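Local coordinates for protein superoxide dismutase [Mn/Fe] (Aeropyrum pernix, PDB 3AK2) that catalyses the dismutation of superoxide to oxygen and hydrogen peroxide at a single metal centre that works with either manganese or iron, at residues Lys123-Val128 with Ile164-His169; Asn17-Tyr22 with Pro84-Pro89; Pro160-Asp165 with Val190-Val195. One frame throughout, in Å; residues are numbered along the deposited sequence.

Contact 1: Lys123-Val128 with Ile164-His169. With MN (manganese (II) ion), chain E.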
loop_
_atom_site.group_PDB
_atom_site.type_symbol
_atom_site.label_atom_id
_atom_site.label_comp_id
_atom_site.label_asym_id
_atom_site.label_seq_id
_atom_site.Cartn_x
_atom_site.Cartn_y
_atom_site.Cartn_z
ATOM N N LYS A 123 4.632 9.789 -15.731
ATOM C CA LYS A 123 5.178 8.646 -16.452
ATOM C C LYS A 123 5.659 7.541 -15.522
ATOM O O LYS A 123 5.546 6.354 -15.849
ATOM C CB LYS A 123 6.313 9.082 -17.380
ATOM C CG LYS A 123 5.827 9.813 -18.620
ATOM C CD LYS A 123 6.989 10.318 -19.456
ATOM C CE LYS A 123 6.536 11.398 -20.426
ATOM N NZ LYS A 123 7.683 11.964 -21.196
ATOM N N THR A 124 6.180 7.933 -14.362
ATOM C CA THR A 124 6.835 6.980 -13.468
ATOM C C THR A 124 5.967 6.501 -12.300
ATOM O O THR A 124 6.480 5.923 -11.342
ATOM C CB THR A 124 8.176 7.529 -12.940
ATOM O OG1 THR A 124 7.945 8.713 -12.164
ATOM C CG2 THR A 124 9.152 7.825 -14.100
ATOM N N VAL A 125 4.658 6.727 -12.376
ATOM C CA VAL A 125 3.751 6.116 -11.406
ATOM C C VAL A 125 3.929 4.605 -11.514
ATOM O O VAL A 125 3.903 4.040 -12.611
ATOM C CB VAL A 125 2.282 6.516 -11.647
ATOM C CG1 VAL A 125 1.353 5.686 -10.780
ATOM C CG2 VAL A 125 2.084 7.998 -11.353
ATOM N N GLU A 126 4.143 3.958 -10.376
ATOM C CA GLU A 126 4.355 2.523 -10.360
ATOM C C GLU A 126 3.013 1.813 -10.242
ATOM O O GLU A 126 2.294 1.990 -9.261
ATOM C CB GLU A 126 5.265 2.151 -9.205
ATOM C CG GLU A 126 5.735 0.726 -9.256
ATOM C CD GLU A 126 6.712 0.435 -8.158
ATOM O OE1 GLU A 126 7.923 0.339 -8.460
ATOM O OE2 GLU A 126 6.268 0.324 -6.993
ATOM N N GLY A 127 2.680 1.000 -11.238
ATOM C CA GLY A 127 1.323 0.473 -11.359
ATOM C C GLY A 127 0.399 1.559 -11.876
ATOM O O GLY A 127 0.813 2.432 -12.639
ATOM N N VAL A 128 -0.857 1.514 -11.464
ATOM C CA VAL A 128 -1.815 2.506 -11.919
ATOM C C VAL A 128 -1.918 3.643 -10.904
ATOM O O VAL A 128 -1.631 3.456 -9.718
ATOM C CB VAL A 128 -3.185 1.879 -12.207
ATOM C CG1 VAL A 128 -3.075 0.889 -13.365
ATOM C CG2 VAL A 128 -3.754 1.197 -10.968
ATOM N N ILE A 164 -3.626 14.042 -13.883
ATOM C CA ILE A 164 -3.598 13.190 -15.068
ATOM C C ILE A 164 -3.758 11.738 -14.634
ATOM O O ILE A 164 -3.040 11.254 -13.758
ATOM C CB ILE A 164 -2.327 13.381 -15.946
ATOM C CG1 ILE A 164 -2.422 12.508 -17.209
ATOM C CG2 ILE A 164 -1.060 13.089 -15.151
ATOM C CD1 ILE A 164 -1.222 12.583 -18.154
ATOM N N ASP A 165 -4.713 11.060 -15.251
ATOM C CA ASP A 165 -4.970 9.655 -14.989
ATOM C C ASP A 165 -3.979 8.824 -15.791
ATOM O O ASP A 165 -3.950 8.916 -17.027
ATOM C CB ASP A 165 -6.397 9.334 -15.423
ATOM C CG ASP A 165 -6.868 7.966 -14.975
ATOM O OD1 ASP A 165 -6.098 7.201 -14.347
ATOM O OD2 ASP A 165 -8.040 7.672 -15.254
ATOM N N VAL A 166 -3.152 8.040 -15.102
ATOM C CA VAL A 166 -2.262 7.094 -15.775
ATOM C C VAL A 166 -2.581 5.634 -15.448
ATOM O O VAL A 166 -1.729 4.754 -15.592
ATOM C CB VAL A 166 -0.754 7.416 -15.578
ATOM C CG1 VAL A 166 -0.381 8.707 -16.304
ATOM C CG2 VAL A 166 -0.388 7.498 -14.104
ATOM N N TRP A 167 -3.817 5.371 -15.026
ATOM C CA TRP A 167 -4.310 4.001 -15.066
ATOM C C TRP A 167 -4.223 3.534 -16.511
ATOM O O TRP A 167 -4.371 4.336 -17.435
ATOM C CB TRP A 167 -5.755 3.920 -14.605
ATOM C CG TRP A 167 -5.940 3.965 -13.120
ATOM C CD1 TRP A 167 -5.578 4.978 -12.273
ATOM C CD2 TRP A 167 -6.558 2.963 -12.311
ATOM N NE1 TRP A 167 -5.927 4.660 -10.984
ATOM C CE2 TRP A 167 -6.538 3.433 -10.978
ATOM C CE3 TRP A 167 -7.127 1.712 -12.580
ATOM C CZ2 TRP A 167 -7.061 2.689 -9.914
ATOM C CZ3 TRP A 167 -7.649 0.975 -11.527
ATOM C CH2 TRP A 167 -7.613 1.468 -10.209
ATOM N N GLU A 168 -3.990 2.244 -16.709
ATOM C CA GLU A 168 -3.834 1.722 -18.064
ATOM C C GLU A 168 -5.083 1.961 -18.914
ATOM O O GLU A 168 -4.967 2.264 -20.103
ATOM C CB GLU A 168 -3.416 0.251 -18.028
ATOM C CG GLU A 168 -2.032 0.068 -17.402
ATOM C CD GLU A 168 -1.564 -1.369 -17.336
ATOM O OE1 GLU A 168 -2.371 -2.262 -17.003
ATOM O OE2 GLU A 168 -0.361 -1.596 -17.595
ATOM N N HIS A 169 -6.263 1.872 -18.305
ATOM C CA HIS A 169 -7.511 2.113 -19.035
ATOM C C HIS A 169 -7.626 3.519 -19.622
ATOM O O HIS A 169 -8.455 3.752 -20.501
ATOM C CB HIS A 169 -8.754 1.778 -18.195
ATOM C CG HIS A 169 -8.971 2.675 -17.009
ATOM N ND1 HIS A 169 -8.962 2.200 -15.715
ATOM C CD2 HIS A 169 -9.243 4.001 -16.916
ATOM C CE1 HIS A 169 -9.202 3.194 -14.877
ATOM N NE2 HIS A 169 -9.372 4.300 -15.579
HETATM MN MN MN E . -9.489 6.344 -14.737
HETATM O O HOH W 1 -8.352 5.857 -13.015
#

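Contact 2: Asn17-Tyr22 with Pro84-Pro89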
loop_
_atom_site.group_PDB
_atom_site.type_symbol
_atom_site.label_atom_id
_atom_site.label_comp_id
_atom_site.label_asym_id
_atom_site.label_seq_id
_atom_site.Cartn_x
_atom_site.Cartn_y
_atom_site.Cartn_z
ATOM N N ASN A 17 -15.947 12.238 -28.308
ATOM C CA ASN A 17 -14.911 12.383 -29.338
ATOM C C ASN A 17 -14.219 13.750 -29.345
ATOM O O ASN A 17 -13.405 14.036 -30.226
ATOM C CB ASN A 17 -15.471 12.045 -30.731
ATOM C CG ASN A 17 -16.453 13.087 -31.249
ATOM O OD1 ASN A 17 -16.813 14.039 -30.555
ATOM N ND2 ASN A 17 -16.891 12.903 -32.489
ATOM N N ALA A 18 -14.526 14.580 -28.353
ATOM C CA ALA A 18 -14.077 15.974 -28.362
ATOM C C ALA A 18 -12.593 16.177 -28.059
ATOM O O ALA A 18 -12.061 17.260 -28.298
ATOM C CB ALA A 18 -14.925 16.809 -27.422
ATOM N N LEU A 19 -11.929 15.145 -27.540
ATOM C CA LEU A 19 -10.506 15.254 -27.206
ATOM C C LEU A 19 -9.589 14.613 -28.244
ATOM O O LEU A 19 -8.373 14.516 -28.047
ATOM C CB LEU A 19 -10.225 14.696 -25.805
ATOM C CG LEU A 19 -10.988 15.339 -24.641
ATOM C CD1 LEU A 19 -10.427 14.841 -23.319
ATOM C CD2 LEU A 19 -10.967 16.867 -24.677
ATOM N N GLU A 20 -10.181 14.185 -29.355
ATOM C CA GLU A 20 -9.415 13.656 -30.477
ATOM C C GLU A 20 -8.581 14.768 -31.111
ATOM O O GLU A 20 -8.989 15.930 -31.096
ATOM C CB GLU A 20 -10.344 12.993 -31.496
ATOM C CG GLU A 20 -11.080 11.797 -30.902
ATOM C CD GLU A 20 -11.688 10.870 -31.929
ATOM O OE1 GLU A 20 -11.971 11.317 -33.065
ATOM O OE2 GLU A 20 -11.891 9.682 -31.587
ATOM N N PRO A 21 -7.402 14.420 -31.657
ATOM C CA PRO A 21 -6.845 13.072 -31.789
ATOM C C PRO A 21 -6.083 12.563 -30.558
ATOM O O PRO A 21 -5.587 11.442 -30.572
ATOM C CB PRO A 21 -5.877 13.230 -32.961
ATOM C CG PRO A 21 -5.373 14.618 -32.819
ATOM C CD PRO A 21 -6.510 15.435 -32.250
ATOM N N TYR A 22 -6.002 13.380 -29.511
ATOM C CA TYR A 22 -5.131 13.096 -28.365
ATOM C C TYR A 22 -5.621 11.970 -27.461
ATOM O O TYR A 22 -4.819 11.171 -26.980
ATOM C CB TYR A 22 -4.855 14.384 -27.590
ATOM C CG TYR A 22 -4.293 15.442 -28.507
ATOM C CD1 TYR A 22 -5.062 16.537 -28.902
ATOM C CD2 TYR A 22 -3.010 15.311 -29.033
ATOM C CE1 TYR A 22 -4.544 17.496 -29.778
ATOM C CE2 TYR A 22 -2.487 16.254 -29.904
ATOM C CZ TYR A 22 -3.255 17.342 -30.269
ATOM O OH TYR A 22 -2.719 18.272 -31.134
ATOM N N PRO A 84 -13.106 18.039 -16.281
ATOM C CA PRO A 84 -13.004 19.477 -16.571
ATOM C C PRO A 84 -11.572 20.018 -16.612
ATOM O O PRO A 84 -11.353 21.126 -17.117
ATOM C CB PRO A 84 -13.798 20.125 -15.435
ATOM C CG PRO A 84 -13.736 19.142 -14.313
ATOM C CD PRO A 84 -13.728 17.790 -14.968
ATOM N N ASN A 85 -10.608 19.254 -16.095
ATOM C CA ASN A 85 -9.185 19.565 -16.273
ATOM C C ASN A 85 -8.765 19.495 -17.740
ATOM O O ASN A 85 -7.657 19.909 -18.085
ATOM C CB ASN A 85 -8.303 18.572 -15.507
ATOM C CG ASN A 85 -8.012 18.976 -14.061
ATOM O OD1 ASN A 85 -7.390 18.199 -13.338
ATOM N ND2 ASN A 85 -8.424 20.173 -13.643
ATOM N N MET A 86 -9.628 18.941 -18.591
ATOM C CA MET A 86 -9.353 18.843 -20.022
ATOM C C MET A 86 -10.402 19.611 -20.814
ATOM O O MET A 86 -11.471 19.932 -20.297
ATOM C CB MET A 86 -9.310 17.381 -20.477
ATOM C CG MET A 86 -8.220 16.570 -19.795
ATOM S SD MET A 86 -8.092 14.856 -20.338
ATOM C CE MET A 86 -9.636 14.165 -19.727
ATOM N N ALA A 87 -10.073 19.916 -22.065
ATOM C CA ALA A 87 -10.986 20.610 -22.967
ATOM C C ALA A 87 -10.572 20.299 -24.396
ATOM O O ALA A 87 -9.408 19.966 -24.636
ATOM C CB ALA A 87 -10.947 22.120 -22.713
ATOM N N PRO A 88 -11.518 20.401 -25.353
ATOM C CA PRO A 88 -11.169 20.168 -26.753
ATOM C C PRO A 88 -9.987 21.044 -27.167
ATOM O O PRO A 88 -9.903 22.196 -26.728
ATOM C CB PRO A 88 -12.437 20.588 -27.504
ATOM C CG PRO A 88 -13.533 20.387 -26.527
ATOM C CD PRO A 88 -12.945 20.736 -25.191
ATOM N N PRO A 89 -9.071 20.501 -27.993
ATOM C CA PRO A 89 -7.884 21.258 -28.415
ATOM C C PRO A 89 -8.261 22.655 -28.917
ATOM O O PRO A 89 -9.206 22.798 -29.693
ATOM C CB PRO A 89 -7.309 20.415 -29.555
ATOM C CG PRO A 89 -7.817 19.037 -29.318
ATOM C CD PRO A 89 -9.114 19.149 -28.583
#

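Contact 3: Pro160-Asp165 with Val190-Val195. With MN (manganese (II) ion), chain E.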
loop_
_atom_site.group_PDB
_atom_site.type_symbol
_atom_site.label_atom_id
_atom_site.label_comp_id
_atom_site.label_asym_id
_atom_site.label_seq_id
_atom_site.Cartn_x
_atom_site.Cartn_y
_atom_site.Cartn_z
ATOM N N PRO A 160 -5.927 18.881 -5.001
ATOM C CA PRO A 160 -5.606 18.701 -6.419
ATOM C C PRO A 160 -6.275 19.759 -7.290
ATOM O O PRO A 160 -7.487 19.970 -7.191
ATOM C CB PRO A 160 -6.167 17.305 -6.739
ATOM C CG PRO A 160 -6.267 16.620 -5.423
ATOM C CD PRO A 160 -6.636 17.711 -4.454
ATOM N N ILE A 161 -5.477 20.441 -8.109
ATOM C CA ILE A 161 -6.017 21.410 -9.069
ATOM C C ILE A 161 -5.847 20.964 -10.522
ATOM O O ILE A 161 -6.565 21.436 -11.412
ATOM C CB ILE A 161 -5.471 22.853 -8.850
ATOM C CG1 ILE A 161 -3.957 22.936 -9.096
ATOM C CG2 ILE A 161 -5.852 23.355 -7.455
ATOM C CD1 ILE A 161 -3.414 24.367 -9.179
ATOM N N LEU A 162 -4.901 20.056 -10.751
ATOM C CA LEU A 162 -4.685 19.455 -12.059
ATOM C C LEU A 162 -4.212 18.022 -11.870
ATOM O O LEU A 162 -3.230 17.773 -11.174
ATOM C CB LEU A 162 -3.660 20.254 -12.874
ATOM C CG LEU A 162 -3.272 19.656 -14.233
ATOM C CD1 LEU A 162 -4.465 19.540 -15.183
ATOM C CD2 LEU A 162 -2.173 20.478 -14.877
ATOM N N VAL A 163 -4.917 17.085 -12.498
ATOM C CA VAL A 163 -4.590 15.668 -12.371
ATOM C C VAL A 163 -4.521 15.014 -13.743
ATOM O O VAL A 163 -5.254 15.401 -14.662
ATOM C CB VAL A 163 -5.601 14.891 -11.455
ATOM C CG1 VAL A 163 -5.707 15.536 -10.072
ATOM C CG2 VAL A 163 -6.978 14.779 -12.100
ATOM N N ILE A 164 -3.626 14.042 -13.883
ATOM C CA ILE A 164 -3.598 13.190 -15.068
ATOM C C ILE A 164 -3.758 11.738 -14.634
ATOM O O ILE A 164 -3.040 11.254 -13.758
ATOM C CB ILE A 164 -2.327 13.381 -15.946
ATOM C CG1 ILE A 164 -2.422 12.508 -17.209
ATOM C CG2 ILE A 164 -1.060 13.089 -15.151
ATOM C CD1 ILE A 164 -1.222 12.583 -18.154
ATOM N N ASP A 165 -4.713 11.060 -15.251
ATOM C CA ASP A 165 -4.970 9.655 -14.989
ATOM C C ASP A 165 -3.979 8.824 -15.791
ATOM O O ASP A 165 -3.950 8.916 -17.027
ATOM C CB ASP A 165 -6.397 9.334 -15.423
ATOM C CG ASP A 165 -6.868 7.966 -14.975
ATOM O OD1 ASP A 165 -6.098 7.201 -14.347
ATOM O OD2 ASP A 165 -8.040 7.672 -15.254
ATOM N N VAL A 190 -5.083 20.025 -21.944
ATOM C CA VAL A 190 -5.195 20.595 -20.597
ATOM C C VAL A 190 -5.995 21.896 -20.626
ATOM O O VAL A 190 -5.701 22.801 -21.411
ATOM C CB VAL A 190 -3.818 20.834 -19.935
ATOM C CG1 VAL A 190 -3.970 21.608 -18.625
ATOM C CG2 VAL A 190 -3.116 19.514 -19.691
ATOM N N ASN A 191 -7.012 21.968 -19.775
ATOM C CA ASN A 191 -7.865 23.138 -19.659
ATOM C C ASN A 191 -7.323 24.086 -18.592
ATOM O O ASN A 191 -7.719 24.023 -17.424
ATOM C CB ASN A 191 -9.290 22.691 -19.323
ATOM C CG ASN A 191 -10.283 23.835 -19.299
ATOM O OD1 ASN A 191 -9.948 24.986 -19.588
ATOM N ND2 ASN A 191 -11.525 23.518 -18.957
ATOM N N TRP A 192 -6.411 24.967 -18.995
ATOM C CA TRP A 192 -5.769 25.865 -18.037
ATOM C C TRP A 192 -6.743 26.838 -17.378
ATOM O O TRP A 192 -6.509 27.282 -16.255
ATOM C CB TRP A 192 -4.575 26.589 -18.666
ATOM C CG TRP A 192 -3.431 25.665 -18.915
ATOM C CD1 TRP A 192 -2.965 25.248 -20.125
ATOM C CD2 TRP A 192 -2.630 25.002 -17.925
ATOM N NE1 TRP A 192 -1.915 24.380 -19.955
ATOM C CE2 TRP A 192 -1.688 24.211 -18.615
ATOM C CE3 TRP A 192 -2.609 25.010 -16.523
ATOM C CZ2 TRP A 192 -0.731 23.434 -17.952
ATOM C CZ3 TRP A 192 -1.661 24.232 -15.864
ATOM C CH2 TRP A 192 -0.736 23.457 -16.580
ATOM N N ASP A 193 -7.843 27.151 -18.061
ATOM C CA ASP A 193 -8.905 27.959 -17.465
ATOM C C ASP A 193 -9.490 27.283 -16.228
ATOM O O ASP A 193 -9.711 27.928 -15.208
ATOM C CB ASP A 193 -10.017 28.244 -18.480
ATOM C CG ASP A 193 -11.185 29.005 -17.868
ATOM O OD1 ASP A 193 -10.979 30.151 -17.418
ATOM O OD2 ASP A 193 -12.310 28.455 -17.837
ATOM N N ASP A 194 -9.743 25.980 -16.328
ATOM C CA ASP A 194 -10.261 25.217 -15.199
ATOM C C ASP A 194 -9.243 25.187 -14.061
ATOM O O ASP A 194 -9.598 25.405 -12.902
ATOM C CB ASP A 194 -10.622 23.798 -15.633
ATOM C CG ASP A 194 -11.155 22.957 -14.492
ATOM O OD1 ASP A 194 -12.352 23.081 -14.157
ATOM O OD2 ASP A 194 -10.368 22.169 -13.933
ATOM N N VAL A 195 -7.980 24.939 -14.400
ATOM C CA VAL A 195 -6.911 24.906 -13.397
ATOM C C VAL A 195 -6.797 26.250 -12.671
ATOM O O VAL A 195 -6.672 26.290 -11.448
ATOM C CB VAL A 195 -5.549 24.484 -14.010
ATOM C CG1 VAL A 195 -4.467 24.422 -12.937
ATOM C CG2 VAL A 195 -5.667 23.128 -14.696
HETATM MN MN MN E . -9.489 6.344 -14.737
HETATM O O HOH W 1 -8.352 5.857 -13.015
#

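Contact 1: Lys123-Val128 with Ile164-His169
The indole of W167 is sandwiched between V128 and the metal-bound water. V128 CG2, set between the backbone N and the carbonyl carbon (chi1 -64°), sits over one face in a CH-pi contact, 3.5 Å from the six-membered ring centroid and 10° off its normal, and V128 CB lies 3.5 Å from W167 CD2. Over the opposite face, toward the rim, is the water, 2.1 Å from the manganese. The H169 ring has W167 CB above one face. Its NE2 binds the metal at 2.2 Å and D165 OD2 at 2.0 Å; H31 and H79 complete the protein ligands. D165 OD1 takes a weak bond from the water and closes an Asx turn by accepting from W167 N at 3.0 Å, above the carboxylate plane. V128 thus backs W167, itself a second-shell residue. Nearer the helix end, V125 CG2 meets V166 CG2 at 3.7 Å. E168 OE2 reaches H169 ND1 of the second subunit, and the other copy returns the bond, tying the two metal sites together. The contact joins the loop between helix 111-123 and strand 129-136 to the end of strand 159-165, with Y39 of helix 25-54 against W167 and H169.

Contact 2: Asn17-Tyr22 with Pro84-Pro89
L19 reaches across to the 84-89 loop with both methyls. CD1 touches M86 CE at 3.7 Å and lies almost as near M86 SD, the two side chains crossing at about a right angle; CD2 rests on the A87-P88 peptide, 3.5 Å from A87 C. The methionine bends at its last torsion (chi3 -67°), which carries CE back toward the leucine methyl. Beside this, the two prolines meet the backbone and flanks of the 17-22 loop. A18 O receives a CA-H...O contact from P88 CA at 3.4 Å and has P89 CD 3.5 Å away, while A18 CB packs on P88 CG. P89 CG then comes to the edge of the Y22 ring, in its plane and 3.6 Å from Y22 CE1; one face of that ring is covered near its rim by CD of its neighbour P21. An alanine in place of L19 would probably open a gap beside M86 and the A87-P88 peptide, giving the methionine tip more freedom to turn.

Behind this first shell, a type I turn from N17 to E20 and a cis peptide before P21 set the path of the 17-22 loop, and E20 OE2 accepts from E25 N at the start of helix 25-54. Y14 touches both L19 and M86. N85 anchors the other loop, its OD1 accepting from V163 N. The contact closes the base of the alpha-hairpin domain, joining the loop that precedes helix 25-54 to the one that follows helix 62-82. M28 of the first helix lies on L19, W186 of helix 179-186 on M86, and N185 on Y22.

Contact 3: Pro160-Asp165 with Val190-Val195
I161 and L162, in the outer strand 159-165 of the three-stranded antiparallel sheet of the C-terminal alpha/beta domain, form a classic beta bulge opposite L133 of strand 129-136, and both side chains lean on the start of helix 192-205. The contact across the segments is apolar. L162 carries most of it: with CG anti to its backbone N (chi1 176°), its CD1 touches both V195 CG2 (3.8 Å) and V190 CG1 (4.0 Å), while CD2 approaches W192 CH2 obliquely at 3.7 Å. I161 crosses V195 at about a right angle, its CD1 3.9 Å from V195 CG1. Within 190-195, V190 CG1 lies over the centre of one face of the W192 indole, so the valine touches both that ring and L162. W186 of helix 179-186 also packs on L162.

Polar bonds join the same two segments through N85. N191 is the N-cap of the helix, and N85 ND2 bonds to both I161 O and D194 OD2, linking strand to helix; D194 also forms a salt bridge with R198. Further along the strand is the manganese ligand D165. The side-chain capping bond is long and weak: D194 N to N191 OD1, 3.4 Å.

Overall arrangement
From the N terminus, contact 2 comes first, closing a loop made almost wholly of helices 25-54 and 62-82, which bring H31 and H79 to the metal. Contact 1 opens later, at the end of helix 111-123, and closes after the sheet at V166-E168, between the metal ligands D165 and H169. Contact 3 opens on strand 159-165, before contact 1 has closed, so the two loops overlap end to end, sharing I164 and D165; it ends at helix 192-205. Contact 2 is joined to contact 3 through N85, whose backbone O bonds to N191 N. Together they tie the alpha-hairpin domain to the sheet and last helix of the C-terminal domain, with the manganese held between the two domains.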